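Side-chain contact in gluconokinase (Sinorhizobium meliloti, PDB 3T61), which probably phosphorylates D-gluconate at the expense of ATP, giving 6-phospho-D-gluconate and ADP: residues 149-152 with 156-159. Residues are numbered along the deposited sequence; the frame is centred on the assembly and turned at random.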
loop_
_atom_site.group_PDB
_atom_site.type_symbol
_atom_site.label_atom_id
_atom_site.label_comp_id
_atom_site.label_asym_id
_atom_site.label_seq_id
_atom_site.Cartn_x
_atom_site.Cartn_y
_atom_site.Cartn_z
ATOM N N GLU A 149 9.638 0.073 18.952
ATOM C CA GLU A 149 10.139 -0.413 20.223
ATOM C C GLU A 149 11.521 -0.941 19.864
ATOM O O GLU A 149 11.641 -1.950 19.163
ATOM C CB GLU A 149 9.248 -1.532 20.755
ATOM C CG GLU A 149 7.959 -1.031 21.374
ATOM C CD GLU A 149 6.911 -2.118 21.514
ATOM O OE1 GLU A 149 7.269 -3.276 21.799
ATOM O OE2 GLU A 149 5.721 -1.803 21.344
ATOM N N ASP A 150 12.555 -0.236 20.325
ATOM C CA ASP A 150 13.938 -0.598 20.029
ATOM C C ASP A 150 14.246 -2.074 20.245
ATOM O O ASP A 150 14.097 -2.600 21.348
ATOM C CB ASP A 150 14.902 0.252 20.859
ATOM C CG ASP A 150 16.310 0.231 20.299
ATOM O OD1 ASP A 150 16.899 -0.864 20.199
ATOM O OD2 ASP A 150 16.825 1.313 19.948
ATOM N N PRO A 151 14.693 -2.762 19.182
ATOM C CA PRO A 151 15.025 -4.190 19.238
ATOM C C PRO A 151 16.397 -4.534 19.804
ATOM O O PRO A 151 16.654 -5.685 20.140
ATOM C CB PRO A 151 14.901 -4.619 17.788
ATOM C CG PRO A 151 15.462 -3.412 17.073
ATOM C CD PRO A 151 14.799 -2.253 17.801
ATOM N N ARG A 152 17.280 -3.549 19.902
ATOM C CA ARG A 152 18.619 -3.800 20.408
ATOM C C ARG A 152 18.603 -4.542 21.734
ATOM O O ARG A 152 17.854 -4.207 22.653
ATOM C CB ARG A 152 19.404 -2.487 20.498
ATOM C CG ARG A 152 19.896 -2.063 19.119
ATOM C CD ARG A 152 20.525 -0.696 19.081
ATOM N NE ARG A 152 19.558 0.367 19.320
ATOM C CZ ARG A 152 19.791 1.648 19.051
ATOM N NH1 ARG A 152 20.960 2.011 18.532
ATOM N NH2 ARG A 152 18.863 2.560 19.304
ATOM N N ARG A 156 19.910 -12.364 18.167
ATOM C CA ARG A 156 20.286 -12.319 16.757
ATOM C C ARG A 156 19.817 -11.055 16.028
ATOM O O ARG A 156 19.196 -11.126 14.962
ATOM C CB ARG A 156 19.746 -13.571 16.049
ATOM C CG ARG A 156 20.275 -14.896 16.626
ATOM C CD ARG A 156 19.659 -16.103 15.922
ATOM N NE ARG A 156 18.201 -16.121 16.060
ATOM C CZ ARG A 156 17.550 -16.473 17.166
ATOM N NH1 ARG A 156 18.223 -16.852 18.243
ATOM N NH2 ARG A 156 16.225 -16.429 17.202
ATOM N N THR A 157 20.146 -9.901 16.608
ATOM C CA THR A 157 19.777 -8.605 16.054
ATOM C C THR A 157 21.008 -7.737 15.778
ATOM O O THR A 157 21.834 -7.511 16.662
ATOM C CB THR A 157 18.850 -7.840 17.023
ATOM O OG1 THR A 157 17.712 -8.653 17.335
ATOM C CG2 THR A 157 18.375 -6.534 16.400
ATOM N N VAL A 158 21.114 -7.256 14.545
ATOM C CA VAL A 158 22.208 -6.394 14.125
ATOM C C VAL A 158 21.616 -5.008 13.841
ATOM O O VAL A 158 20.689 -4.869 13.031
ATOM C CB VAL A 158 22.877 -6.934 12.844
ATOM C CG1 VAL A 158 24.042 -6.048 12.430
ATOM C CG2 VAL A 158 23.349 -8.352 13.075
ATOM N N ALA A 159 22.133 -3.992 14.527
ATOM C CA ALA A 159 21.652 -2.625 14.350
ATOM C C ALA A 159 22.634 -1.841 13.502
ATOM O O ALA A 159 23.851 -1.953 13.688
ATOM C CB ALA A 159 21.466 -1.941 15.711
#
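Arg152 lays the aliphatic part of its side chain against Ala159, and Pro151 meets Thr157; both contacts are purely van der Waals, and no hydrogen bond crosses between 149-152 and 156-159. The methyl CB of Ala159 sits 3.7 Å from Arg152 CD and about as close to CG, so it touches the middle of the arginine chain and leaves the guanidinium alone. Two residues earlier on the strand, Thr157 offers its methyl branch: Thr157 CG2 lies 4.2 Å from Pro151 CB. Its hydroxyl has a different task, since OG1 is hydrogen-bonded to the carbonyl of Val155.

The polar bonding stays inside the loop. Asp150 OD1 accepts the backbone N-H of Arg152 at 2.7 Å from Arg152 N, closing an Asx turn around Pro151. The same carboxylate grips the arginine's far end. Arg152 NH2 forms a salt bridge with Asp150 OD2, modelled at a doubtfully short 2.5 Å. Arg152 NE lies 3.1 Å from Asp150 OD1 in a nearly straight bond (164°); its bond to Asp150 OD2 is more bent (130°). Asp150 CG lies at the guanidinium edge, in its plane, and both oxygens meet NE through syn lone pairs. A bend at chi3 (-68°) turns the arginine back to this carboxylate, and the restrained chain presents CG and CD to Ala159.

In the fold, this loop links helix 138-147 to strand 157-161, an outermost strand of the chain's parallel sheet, whose 2-3-1-4-5 order is that of P-loop kinases. Pro151 and Arg152 also rest on Phe116 of the adjacent strand 113-118, Thr157 and Pro151 touch helix 98-106, and Val158 turns away from the loop, its side chain touching Leu180 of helix 166-187.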